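Local coordinates for protein-glutamate methylesterase/protein-glutamine glutaminase (Thermotoga maritima, PDB 3SFT) that probably hydrolyses glutamate methyl esters of chemoreceptors and deamidates specific receptor glutamines, the present chain being its C-terminal catalytic domain, at residues A[7-12]-A[117-122]; A[24-29]-A[35-40]; A[96-101]-A[112-117]; A[126-131]-A[187-192]. All coordinates share one frame; numbering follows the deposited sequence.

Interaction 1: A[7-12]-A[117-122]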
loop_
_atom_site.group_PDB
_atom_site.type_symbol
_atom_site.label_atom_id
_atom_site.label_comp_id
_atom_site.label_asym_id
_atom_site.label_seq_id
_atom_site.Cartn_x
_atom_site.Cartn_y
_atom_site.Cartn_z
ATOM N N GLY A 7 -13.244 10.316 3.575
ATOM C CA GLY A 7 -11.967 10.378 2.892
ATOM C C GLY A 7 -11.538 9.129 2.143
ATOM O O GLY A 7 -12.239 8.114 2.107
ATOM N N LYS A 8 -10.354 9.216 1.553
ATOM C CA LYS A 8 -9.786 8.123 0.786
ATOM C C LYS A 8 -8.681 7.414 1.558
ATOM O O LYS A 8 -8.371 7.774 2.695
ATOM C CB LYS A 8 -9.233 8.665 -0.533
ATOM C CG LYS A 8 -10.255 9.462 -1.323
ATOM C CD LYS A 8 -9.770 9.797 -2.715
ATOM C CE LYS A 8 -10.848 10.549 -3.484
ATOM N NZ LYS A 8 -10.491 10.743 -4.917
ATOM N N ILE A 9 -8.121 6.378 0.941
ATOM C CA ILE A 9 -7.026 5.620 1.527
ATOM C C ILE A 9 -6.100 5.144 0.411
ATOM O O ILE A 9 -6.538 4.880 -0.711
ATOM C CB ILE A 9 -7.525 4.396 2.340
ATOM C CG1 ILE A 9 -6.380 3.837 3.193
ATOM C CG2 ILE A 9 -8.094 3.319 1.409
ATOM C CD1 ILE A 9 -6.775 2.656 4.047
ATOM N N VAL A 10 -4.812 5.099 0.711
ATOM C CA VAL A 10 -3.827 4.642 -0.249
ATOM C C VAL A 10 -3.170 3.387 0.317
ATOM O O VAL A 10 -2.661 3.390 1.432
ATOM C CB VAL A 10 -2.753 5.719 -0.518
ATOM C CG1 VAL A 10 -1.747 5.212 -1.551
ATOM C CG2 VAL A 10 -3.408 7.008 -1.001
ATOM N N VAL A 11 -3.258 2.297 -0.430
ATOM C CA VAL A 11 -2.660 1.041 -0.018
ATOM C C VAL A 11 -1.596 0.719 -1.060
ATOM O O VAL A 11 -1.893 0.614 -2.252
ATOM C CB VAL A 11 -3.705 -0.090 0.053
ATOM C CG1 VAL A 11 -3.039 -1.400 0.449
ATOM C CG2 VAL A 11 -4.804 0.269 1.051
ATOM N N ILE A 12 -0.355 0.615 -0.598
ATOM C CA ILE A 12 0.788 0.339 -1.456
ATOM C C ILE A 12 1.343 -1.049 -1.204
ATOM O O ILE A 12 1.529 -1.452 -0.053
ATOM C CB ILE A 12 1.937 1.342 -1.192
ATOM C CG1 ILE A 12 1.420 2.782 -1.280
ATOM C CG2 ILE A 12 3.077 1.098 -2.173
ATOM C CD1 ILE A 12 2.507 3.849 -1.174
ATOM N N ASP A 117 -8.107 -6.211 0.026
ATOM C CA ASP A 117 -9.425 -6.828 0.105
ATOM C C ASP A 117 -10.226 -6.099 1.182
ATOM O O ASP A 117 -11.361 -5.675 0.950
ATOM C CB ASP A 117 -9.291 -8.315 0.463
ATOM C CG ASP A 117 -10.637 -8.993 0.697
ATOM O OD1 ASP A 117 -11.596 -8.717 -0.057
ATOM O OD2 ASP A 117 -10.734 -9.817 1.636
ATOM N N LYS A 118 -9.615 -5.938 2.353
ATOM C CA LYS A 118 -10.264 -5.254 3.456
ATOM C C LYS A 118 -10.488 -3.774 3.171
ATOM O O LYS A 118 -11.601 -3.283 3.341
ATOM C CB LYS A 118 -9.471 -5.445 4.753
ATOM C CG LYS A 118 -9.420 -6.886 5.230
ATOM C CD LYS A 118 -10.826 -7.477 5.296
ATOM C CE LYS A 118 -10.802 -8.935 5.729
ATOM N NZ LYS A 118 -9.985 -9.771 4.814
ATOM N N ALA A 119 -9.454 -3.075 2.692
ATOM C CA ALA A 119 -9.565 -1.641 2.397
ATOM C C ALA A 119 -10.641 -1.321 1.365
ATOM O O ALA A 119 -11.442 -0.413 1.561
ATOM C CB ALA A 119 -8.226 -1.073 1.946
ATOM N N ALA A 120 -10.660 -2.081 0.274
ATOM C CA ALA A 120 -11.628 -1.883 -0.797
ATOM C C ALA A 120 -13.070 -2.024 -0.324
ATOM O O ALA A 120 -13.935 -1.234 -0.697
ATOM C CB ALA A 120 -11.354 -2.853 -1.928
ATOM N N GLU A 121 -13.324 -3.033 0.499
ATOM C CA GLU A 121 -14.661 -3.282 1.018
ATOM C C GLU A 121 -15.158 -2.127 1.895
ATOM O O GLU A 121 -16.354 -1.830 1.922
ATOM C CB GLU A 121 -14.660 -4.590 1.802
ATOM C CG GLU A 121 -15.980 -5.338 1.779
ATOM C CD GLU A 121 -15.834 -6.793 2.221
ATOM O OE1 GLU A 121 -14.807 -7.427 1.882
ATOM O OE2 GLU A 121 -16.751 -7.303 2.904
ATOM N N ILE A 122 -14.231 -1.467 2.587
ATOM C CA ILE A 122 -14.560 -0.349 3.466
ATOM C C ILE A 122 -14.634 0.985 2.730
ATOM O O ILE A 122 -15.633 1.697 2.827
ATOM C CB ILE A 122 -13.523 -0.201 4.609
ATOM C CG1 ILE A 122 -13.525 -1.444 5.501
ATOM C CG2 ILE A 122 -13.817 1.043 5.435
ATOM C CD1 ILE A 122 -12.476 -1.403 6.595
#
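V11 and A119 make the main touch here: the CG2 methyl of V11 lies 3.8 Å from the A119 CB, and two residues earlier I9 adds a looser one, its CG2 4.4 Å from the same A119 CB. A single alanine methyl on helix 112-123 therefore sits against two strand residues, I9 and V11, which alternate with V10 and share one face of strand 9-14. The torsion of V11 (chi1 178°) splits its two methyls: CG2 stands beside the backbone N and faces A119, while CG1 is turned beside the carbonyl carbon, to the flank where V112 and T115 of the same helix lie. I9 also packs on Y123 and on L88 of strand 85-91. Because A119 carries so little bulk, the backbones come close, with the CA atoms of I9 and A119 7.7 Å apart. The strand itself is fixed from both edges, by backbone hydrogen bonds to K126 and I128 on one neighbour and to P36 and V38 on the other. On the helix flank, apart from the contact, K118 NZ forms a 3.3 Å salt bridge with D117 OD2, met on the anti side and 33° out of the carboxylate plane. The contact itself is purely apolar and buried, so this part of the helix-strand packing rests on close fit and exclusion of water, alongside the other helix residues that pack on I9 and V11.

Interaction 2: A[24-29]-A[35-40]; sequences MIIPNL and APIVVV
I26 and L29, on a turn that holds a short 3-10 segment at 26-27, face the start of strand 37-41 at I37, with 9.2 Å between the CA atoms of I26 and I37. Backbone bonds tighten that turn: N28 N gives to I25 O and L29 N to I26 O. Across the gap L29 and I37 reach toward each other tip to tip, and their CD1 methyls end 3.4 Å apart, tighter than usual for two carbons. I37 gets there with CG1 anti to its own carbonyl carbon and the arm then fully extended (chi2 177°), which sends CD1 straight out from the strand. Its other branch, the CG2 methyl, points to I26, whose CD1 lies 4.5 Å from I37 CG2, a light touch. V77 of the adjacent strand 76-79 packs on I26, I37 and V39, while L29 is backed by L61 and by P186 and I190 of helix 185-192. V38 and V40 turn to the opposite face of the sheet, toward helix 112-123. The segment 24-29 is thus part of the connection running from strand 9-14 through helix 18-22 to the neighbouring parallel strand 37-41, a beta-alpha-beta crossover, the repeating unit of the doubly wound fold that this catalytic domain adopts in modified form.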
loop_
_atom_site.group_PDB
_atom_site.type_symbol
_atom_site.label_atom_id
_atom_site.label_comp_id
_atom_site.label_asym_id
_atom_site.label_seq_id
_atom_site.Cartn_x
_atom_site.Cartn_y
_atom_site.Cartn_z
ATOM N N MET A 24 11.297 7.444 -3.490
ATOM C CA MET A 24 10.912 8.427 -4.500
ATOM C C MET A 24 9.453 8.854 -4.324
ATOM O O MET A 24 8.995 9.790 -4.979
ATOM C CB MET A 24 11.071 7.840 -5.907
ATOM C CG MET A 24 12.483 7.461 -6.315
ATOM S SD MET A 24 12.548 6.892 -8.052
ATOM C CE MET A 24 12.915 5.155 -7.822
ATOM N N ILE A 25 8.733 8.179 -3.430
ATOM C CA ILE A 25 7.315 8.466 -3.208
ATOM C C ILE A 25 6.972 9.129 -1.876
ATOM O O ILE A 25 6.555 10.286 -1.837
ATOM C CB ILE A 25 6.463 7.177 -3.338
ATOM C CG1 ILE A 25 6.736 6.488 -4.675
ATOM C CG2 ILE A 25 4.976 7.505 -3.215
ATOM C CD1 ILE A 25 6.024 5.160 -4.825
ATOM N N ILE A 26 7.118 8.370 -0.794
ATOM C CA ILE A 26 6.795 8.838 0.551
ATOM C C ILE A 26 7.421 10.174 0.975
ATOM O O ILE A 26 6.720 11.041 1.499
ATOM C CB ILE A 26 7.093 7.735 1.597
ATOM C CG1 ILE A 26 6.358 6.449 1.206
ATOM C CG2 ILE A 26 6.678 8.185 3.004
ATOM C CD1 ILE A 26 4.852 6.614 1.024
ATOM N N PRO A 27 8.738 10.359 0.758
ATOM C CA PRO A 27 9.392 11.616 1.141
ATOM C C PRO A 27 8.873 12.840 0.386
ATOM O O PRO A 27 9.071 13.967 0.829
ATOM C CB PRO A 27 10.863 11.351 0.804
ATOM C CG PRO A 27 10.992 9.864 0.974
ATOM C CD PRO A 27 9.739 9.381 0.293
ATOM N N ASN A 28 8.198 12.613 -0.742
ATOM C CA ASN A 28 7.678 13.702 -1.563
ATOM C C ASN A 28 6.188 14.006 -1.380
ATOM O O ASN A 28 5.537 14.545 -2.278
ATOM C CB ASN A 28 8.004 13.445 -3.036
ATOM C CG ASN A 28 9.500 13.253 -3.281
ATOM O OD1 ASN A 28 9.910 12.352 -4.014
ATOM N ND2 ASN A 28 10.318 14.091 -2.651
ATOM N N LEU A 29 5.648 13.637 -0.224
ATOM C CA LEU A 29 4.248 13.899 0.091
ATOM C C LEU A 29 4.203 14.894 1.248
ATOM O O LEU A 29 5.010 14.817 2.175
ATOM C CB LEU A 29 3.512 12.605 0.447
ATOM C CG LEU A 29 3.299 11.631 -0.718
ATOM C CD1 LEU A 29 2.658 10.349 -0.218
ATOM C CD2 LEU A 29 2.428 12.275 -1.785
ATOM N N ALA A 35 -5.101 11.674 3.213
ATOM C CA ALA A 35 -5.471 10.264 3.241
ATOM C C ALA A 35 -4.416 9.418 3.919
ATOM O O ALA A 35 -3.225 9.614 3.700
ATOM C CB ALA A 35 -5.709 9.751 1.823
ATOM N N PRO A 36 -4.835 8.493 4.794
ATOM C CA PRO A 36 -3.845 7.643 5.462
ATOM C C PRO A 36 -3.202 6.734 4.412
ATOM O O PRO A 36 -3.833 6.403 3.407
ATOM C CB PRO A 36 -4.690 6.850 6.456
ATOM C CG PRO A 36 -6.049 6.820 5.819
ATOM C CD PRO A 36 -6.195 8.207 5.278
ATOM N N ILE A 37 -1.933 6.396 4.606
ATOM C CA ILE A 37 -1.235 5.526 3.662
ATOM C C ILE A 37 -0.808 4.239 4.358
ATOM O O ILE A 37 -0.295 4.271 5.478
ATOM C CB ILE A 37 0.009 6.221 3.061
ATOM C CG1 ILE A 37 -0.406 7.503 2.337
ATOM C CG2 ILE A 37 0.734 5.281 2.102
ATOM C CD1 ILE A 37 0.745 8.296 1.783
ATOM N N VAL A 38 -1.070 3.110 3.709
ATOM C CA VAL A 38 -0.707 1.801 4.245
ATOM C C VAL A 38 0.270 1.137 3.280
ATOM O O VAL A 38 0.017 1.065 2.074
ATOM C CB VAL A 38 -1.952 0.896 4.417
ATOM C CG1 VAL A 38 -1.548 -0.452 4.984
ATOM C CG2 VAL A 38 -2.977 1.572 5.325
ATOM N N VAL A 39 1.399 0.680 3.803
ATOM C CA VAL A 39 2.400 0.036 2.968
ATOM C C VAL A 39 2.640 -1.407 3.385
ATOM O O VAL A 39 2.944 -1.679 4.541
ATOM C CB VAL A 39 3.757 0.793 3.026
ATOM C CG1 VAL A 39 4.814 0.054 2.211
ATOM C CG2 VAL A 39 3.593 2.217 2.512
ATOM N N VAL A 40 2.469 -2.327 2.439
ATOM C CA VAL A 40 2.713 -3.742 2.673
ATOM C C VAL A 40 3.929 -4.112 1.824
ATOM O O VAL A 40 3.832 -4.284 0.609
ATOM C CB VAL A 40 1.511 -4.629 2.263
ATOM C CG1 VAL A 40 1.830 -6.088 2.523
ATOM C CG2 VAL A 40 0.252 -4.227 3.036
#

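Interaction 3: A[96-101]-A[112-117]; sequences FFFLDK and VDFTLD
F114 of helix 112-123 meets D100 and F98 on strand 94-100, the second strand of a beta hairpin (85-91 with 94-100) that packs along the flank of the helix. Taking the helix from its start, V112 and D113 offer their backbone N-H groups to the carboxylate of D138, a predicted active-site residue, and D113 OD1 in turn accepts the backbone N-H groups of G139 and G142, so this first turn is tied to the loop that carries D138. F114 comes next. With CG anti to the backbone N (chi1 -172°), its ring projects away from the helix to the hairpin. The side chains of D100 and F114 cross at about a right angle, yet carboxylate and ring planes are only 26° apart. CZ of F114 is 3.6 Å from D100 CG, and CE1 of F114 is 3.6 Å from D100 OD2, the oxygen that is hydrogen-bonded to the hydroxyl of S102. F98 arrives at the edge of the F114 ring, near its plane, its CE1 4.2 Å from F114 CZ. T115 then sends its hydroxyl to the carbonyl of L86, a second, polar link to the hairpin, and L116 turns inward to V11. The turns are closed by the backbone bonds L116 N to V112 O, at 2.9 Å, and D117 N to D113 O, at 3.0 Å.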
loop_
_atom_site.group_PDB
_atom_site.type_symbol
_atom_site.label_atom_id
_atom_site.label_comp_id
_atom_site.label_asym_id
_atom_site.label_seq_id
_atom_site.Cartn_x
_atom_site.Cartn_y
_atom_site.Cartn_z
ATOM N N PHE A 96 -9.872 0.838 11.918
ATOM C CA PHE A 96 -8.809 0.303 12.762
ATOM C C PHE A 96 -8.094 -0.878 12.113
ATOM O O PHE A 96 -8.679 -1.609 11.313
ATOM C CB PHE A 96 -9.395 -0.157 14.109
ATOM C CG PHE A 96 -10.080 0.938 14.883
ATOM C CD1 PHE A 96 -9.376 1.698 15.813
ATOM C CD2 PHE A 96 -11.428 1.218 14.675
ATOM C CE1 PHE A 96 -10.003 2.727 16.526
ATOM C CE2 PHE A 96 -12.063 2.247 15.383
ATOM C CZ PHE A 96 -11.343 3.003 16.312
ATOM N N PHE A 97 -6.828 -1.063 12.474
ATOM C CA PHE A 97 -6.033 -2.174 11.965
ATOM C C PHE A 97 -6.258 -3.402 12.836
ATOM O O PHE A 97 -6.649 -3.296 13.998
ATOM C CB PHE A 97 -4.532 -1.867 12.061
ATOM C CG PHE A 97 -4.046 -0.829 11.097
ATOM C CD1 PHE A 97 -4.126 -1.041 9.725
ATOM C CD2 PHE A 97 -3.460 0.342 11.563
ATOM C CE1 PHE A 97 -3.627 -0.102 8.828
ATOM C CE2 PHE A 97 -2.958 1.286 10.676
ATOM C CZ PHE A 97 -3.042 1.060 9.301
ATOM N N PHE A 98 -6.002 -4.569 12.268
ATOM C CA PHE A 98 -6.073 -5.810 13.020
ATOM C C PHE A 98 -5.078 -6.775 12.404
ATOM O O PHE A 98 -4.871 -6.776 11.188
ATOM C CB PHE A 98 -7.496 -6.393 13.133
ATOM C CG PHE A 98 -8.053 -6.969 11.858
ATOM C CD1 PHE A 98 -7.729 -8.261 11.460
ATOM C CD2 PHE A 98 -8.976 -6.249 11.104
ATOM C CE1 PHE A 98 -8.320 -8.832 10.333
ATOM C CE2 PHE A 98 -9.574 -6.810 9.977
ATOM C CZ PHE A 98 -9.245 -8.105 9.593
ATOM N N LEU A 99 -4.365 -7.491 13.265
ATOM C CA LEU A 99 -3.368 -8.446 12.818
ATOM C C LEU A 99 -3.988 -9.826 12.694
ATOM O O LEU A 99 -4.406 -10.437 13.677
ATOM C CB LEU A 99 -2.167 -8.443 13.768
ATOM C CG LEU A 99 -1.429 -7.100 13.837
ATOM C CD1 LEU A 99 -0.258 -7.184 14.799
ATOM C CD2 LEU A 99 -0.948 -6.699 12.449
ATOM N N ASP A 100 -4.079 -10.284 11.455
ATOM C CA ASP A 100 -4.673 -11.569 11.136
ATOM C C ASP A 100 -3.581 -12.608 10.888
ATOM O O ASP A 100 -2.574 -12.319 10.240
ATOM C CB ASP A 100 -5.562 -11.394 9.901
ATOM C CG ASP A 100 -6.270 -12.661 9.499
ATOM O OD1 ASP A 100 -7.385 -12.913 10.002
ATOM O OD2 ASP A 100 -5.712 -13.391 8.661
ATOM N N LYS A 101 -3.771 -13.816 11.411
ATOM C CA LYS A 101 -2.771 -14.861 11.225
ATOM C C LYS A 101 -3.238 -16.037 10.379
ATOM O O LYS A 101 -2.866 -17.183 10.640
ATOM C CB LYS A 101 -2.222 -15.349 12.569
ATOM C CG LYS A 101 -0.705 -15.214 12.656
ATOM C CD LYS A 101 -0.137 -15.845 13.918
ATOM C CE LYS A 101 1.230 -15.264 14.264
ATOM N NZ LYS A 101 2.122 -15.193 13.079
ATOM N N VAL A 112 -0.171 -8.033 0.280
ATOM C CA VAL A 112 -0.949 -6.825 0.021
ATOM C C VAL A 112 -2.384 -7.153 -0.431
ATOM O O VAL A 112 -3.289 -6.353 -0.222
ATOM C CB VAL A 112 -0.236 -5.853 -0.968
ATOM C CG1 VAL A 112 -0.408 -6.305 -2.407
ATOM C CG2 VAL A 112 -0.760 -4.427 -0.773
ATOM N N ASP A 113 -2.599 -8.345 -0.996
ATOM C CA ASP A 113 -3.944 -8.762 -1.426
ATOM C C ASP A 113 -4.933 -8.748 -0.253
ATOM O O ASP A 113 -6.079 -8.326 -0.404
ATOM C CB ASP A 113 -3.927 -10.169 -2.046
ATOM C CG ASP A 113 -3.490 -10.172 -3.505
ATOM O OD1 ASP A 113 -3.453 -9.093 -4.137
ATOM O OD2 ASP A 113 -3.192 -11.267 -4.023
ATOM N N PHE A 114 -4.480 -9.207 0.911
ATOM C CA PHE A 114 -5.329 -9.234 2.103
ATOM C C PHE A 114 -5.719 -7.820 2.542
ATOM O O PHE A 114 -6.894 -7.551 2.819
ATOM C CB PHE A 114 -4.620 -9.961 3.252
ATOM C CG PHE A 114 -5.495 -10.192 4.459
ATOM C CD1 PHE A 114 -6.121 -11.422 4.654
ATOM C CD2 PHE A 114 -5.694 -9.185 5.402
ATOM C CE1 PHE A 114 -6.929 -11.644 5.770
ATOM C CE2 PHE A 114 -6.497 -9.397 6.518
ATOM C CZ PHE A 114 -7.117 -10.628 6.702
ATOM N N THR A 115 -4.737 -6.923 2.620
ATOM C CA THR A 115 -4.996 -5.541 3.030
ATOM C C THR A 115 -5.929 -4.813 2.053
ATOM O O THR A 115 -6.831 -4.077 2.472
ATOM C CB THR A 115 -3.679 -4.748 3.193
ATOM O OG1 THR A 115 -2.875 -5.374 4.201
ATOM C CG2 THR A 115 -3.954 -3.308 3.615
ATOM N N LEU A 116 -5.708 -5.020 0.757
ATOM C CA LEU A 116 -6.528 -4.394 -0.275
ATOM C C LEU A 116 -7.954 -4.919 -0.255
ATOM O O LEU A 116 -8.898 -4.171 -0.490
ATOM C CB LEU A 116 -5.898 -4.595 -1.651
ATOM C CG LEU A 116 -4.692 -3.697 -1.943
ATOM C CD1 LEU A 116 -3.871 -4.240 -3.096
ATOM C CD2 LEU A 116 -5.185 -2.307 -2.256
ATOM N N ASP A 117 -8.107 -6.211 0.026
ATOM C CA ASP A 117 -9.425 -6.828 0.105
ATOM C C ASP A 117 -10.226 -6.099 1.182
ATOM O O ASP A 117 -11.361 -5.675 0.950
ATOM C CB ASP A 117 -9.291 -8.315 0.463
ATOM C CG ASP A 117 -10.637 -8.993 0.697
ATOM O OD1 ASP A 117 -11.596 -8.717 -0.057
ATOM O OD2 ASP A 117 -10.734 -9.817 1.636
#

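Interaction 4: A[126-131]-A[187-192]; sequences KTIAVI and EKLIEL
I128 and V130, alternate residues on one face of strand 127-131, leave a shallow dip between them, and L189 fills it. Its CD2 methyl is 3.9 Å from I128 CG2 and 4.2 Å from V130 CG2, so one leucine branch rests on two strand side chains. L189 itself springs from the flank of helix 185-192, with CG anti to the carbonyl carbon (chi1 -70°) and the chain then extended (chi2 180°); that reach brings its tip over the strand. The complementary bump is I128. Its long CG1 arm is also extended and pushes to the helix, where CD1 comes to 4.1 Å from L192 CB, while CG2 remains against L189. The isoleucine therefore sits between two helix residues one turn apart. Strand and helix run almost exactly antiparallel, at 175°, with axes 11.2 Å apart at closest approach, as expected of an alpha/beta sandwich: helix 185-192 follows the edge strand 178-180 and folds back across the parallel sheet. Neighbouring strands widen the bed, I154 lying against L189, and T152 and Y178 against L192; V193 touches I128. On the flank, K188 NZ makes a 2.8 Å salt bridge with E191 OE2, met on the anti side and tilted out of the carboxylate plane. The carbonyl oxygen of L192 accepts a hydrogen bond from K8 NZ, from the loop leading into strand 9-14.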
loop_
_atom_site.group_PDB
_atom_site.type_symbol
_atom_site.label_atom_id
_atom_site.label_comp_id
_atom_site.label_asym_id
_atom_site.label_seq_id
_atom_site.Cartn_x
_atom_site.Cartn_y
_atom_site.Cartn_z
ATOM N N LYS A 126 -13.453 5.082 -3.002
ATOM C CA LYS A 126 -12.450 5.992 -2.453
ATOM C C LYS A 126 -11.116 5.287 -2.159
ATOM O O LYS A 126 -10.228 5.855 -1.516
ATOM C CB LYS A 126 -12.988 6.674 -1.184
ATOM C CG LYS A 126 -14.242 7.521 -1.404
ATOM C CD LYS A 126 -14.044 8.528 -2.534
ATOM C CE LYS A 126 -15.310 9.339 -2.793
ATOM N NZ LYS A 126 -15.656 10.235 -1.644
ATOM N N THR A 127 -10.985 4.046 -2.627
ATOM C CA THR A 127 -9.767 3.265 -2.424
ATOM C C THR A 127 -8.782 3.517 -3.559
ATOM O O THR A 127 -9.158 3.537 -4.730
ATOM C CB THR A 127 -10.057 1.743 -2.386
ATOM O OG1 THR A 127 -11.123 1.481 -1.468
ATOM C CG2 THR A 127 -8.813 0.962 -1.943
ATOM N N ILE A 128 -7.523 3.731 -3.199
ATOM C CA ILE A 128 -6.467 3.946 -4.176
ATOM C C ILE A 128 -5.394 2.888 -3.919
ATOM O O ILE A 128 -4.874 2.797 -2.807
ATOM C CB ILE A 128 -5.830 5.350 -4.041
ATOM C CG1 ILE A 128 -6.853 6.442 -4.371
ATOM C CG2 ILE A 128 -4.630 5.475 -4.979
ATOM C CD1 ILE A 128 -6.310 7.873 -4.203
ATOM N N ALA A 129 -5.113 2.060 -4.924
ATOM C CA ALA A 129 -4.097 1.013 -4.802
ATOM C C ALA A 129 -2.866 1.377 -5.622
ATOM O O ALA A 129 -2.983 1.893 -6.733
ATOM C CB ALA A 129 -4.650 -0.335 -5.268
ATOM N N VAL A 130 -1.691 1.115 -5.060
ATOM C CA VAL A 130 -0.428 1.396 -5.733
ATOM C C VAL A 130 0.421 0.132 -5.676
ATOM O O VAL A 130 0.832 -0.299 -4.603
ATOM C CB VAL A 130 0.347 2.559 -5.048
ATOM C CG1 VAL A 130 1.601 2.890 -5.847
ATOM C CG2 VAL A 130 -0.533 3.794 -4.936
ATOM N N ILE A 131 0.666 -0.473 -6.832
ATOM C CA ILE A 131 1.456 -1.693 -6.884
ATOM C C ILE A 131 2.824 -1.381 -7.460
ATOM O O ILE A 131 2.966 -1.051 -8.639
ATOM C CB ILE A 131 0.742 -2.782 -7.711
ATOM C CG1 ILE A 131 -0.670 -2.999 -7.159
ATOM C CG2 ILE A 131 1.535 -4.080 -7.690
ATOM C CD1 ILE A 131 -0.709 -3.351 -5.683
ATOM N N GLU A 187 3.006 12.822 -7.193
ATOM C CA GLU A 187 2.295 13.908 -7.865
ATOM C C GLU A 187 0.889 13.478 -8.237
ATOM O O GLU A 187 -0.061 14.240 -8.068
ATOM C CB GLU A 187 3.074 14.362 -9.109
ATOM C CG GLU A 187 4.544 14.689 -8.800
ATOM C CD GLU A 187 5.406 14.942 -10.032
ATOM O OE1 GLU A 187 6.519 15.479 -9.857
ATOM O OE2 GLU A 187 4.992 14.593 -11.161
ATOM N N LYS A 188 0.757 12.245 -8.718
ATOM C CA LYS A 188 -0.545 11.717 -9.097
ATOM C C LYS A 188 -1.420 11.550 -7.855
ATOM O O LYS A 188 -2.607 11.878 -7.883
ATOM C CB LYS A 188 -0.388 10.388 -9.840
ATOM C CG LYS A 188 -1.696 9.741 -10.275
ATOM C CD LYS A 188 -2.565 10.675 -11.111
ATOM C CE LYS A 188 -1.920 11.027 -12.440
ATOM N NZ LYS A 188 -2.833 11.857 -13.274
ATOM N N LEU A 189 -0.827 11.064 -6.764
ATOM C CA LEU A 189 -1.563 10.867 -5.514
ATOM C C LEU A 189 -2.102 12.196 -4.994
ATOM O O LEU A 189 -3.262 12.284 -4.585
ATOM C CB LEU A 189 -0.681 10.202 -4.445
ATOM C CG LEU A 189 -0.315 8.730 -4.679
ATOM C CD1 LEU A 189 0.560 8.207 -3.537
ATOM C CD2 LEU A 189 -1.589 7.899 -4.814
ATOM N N ILE A 190 -1.266 13.229 -5.042
ATOM C CA ILE A 190 -1.649 14.561 -4.588
ATOM C C ILE A 190 -2.850 15.108 -5.364
ATOM O O ILE A 190 -3.705 15.777 -4.785
ATOM C CB ILE A 190 -0.448 15.548 -4.660
ATOM C CG1 ILE A 190 0.574 15.184 -3.583
ATOM C CG2 ILE A 190 -0.913 17.002 -4.466
ATOM C CD1 ILE A 190 1.880 15.918 -3.708
ATOM N N GLU A 191 -2.943 14.799 -6.656
ATOM C CA GLU A 191 -4.078 15.290 -7.429
ATOM C C GLU A 191 -5.319 14.394 -7.380
ATOM O O GLU A 191 -6.419 14.841 -7.695
ATOM C CB GLU A 191 -3.681 15.649 -8.868
ATOM C CG GLU A 191 -2.972 14.572 -9.659
ATOM C CD GLU A 191 -2.558 15.050 -11.047
ATOM O OE1 GLU A 191 -1.823 16.060 -11.148
ATOM O OE2 GLU A 191 -2.964 14.414 -12.043
ATOM N N LEU A 192 -5.158 13.150 -6.940
ATOM C CA LEU A 192 -6.300 12.239 -6.843
ATOM C C LEU A 192 -7.064 12.402 -5.531
ATOM O O LEU A 192 -8.273 12.194 -5.491
ATOM C CB LEU A 192 -5.868 10.778 -7.001
ATOM C CG LEU A 192 -5.347 10.291 -8.355
ATOM C CD1 LEU A 192 -5.051 8.810 -8.257
ATOM C CD2 LEU A 192 -6.363 10.550 -9.457
#

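Interactions 1, 2 and 4 are buried, aliphatic contacts on neighbouring strands of one parallel sheet, 37-41, 9-14 and 127-131 in that order. Interaction 1 uses one face of it; 24-29 and 187-192 cover the other and touch each other through L29 and I190. Interaction 3 is the surface contact: it shares helix 112-123, and D117, with interaction 1, but sets the helix against the hairpin, where an aromatic ring meets a carboxylate and a second ring. It also lies nearest the predicted D138. L116 of that helix reaches A129, on the side of its strand away from interaction 4, so helices 112-123 and 185-192 cover opposite faces of strand 127-131.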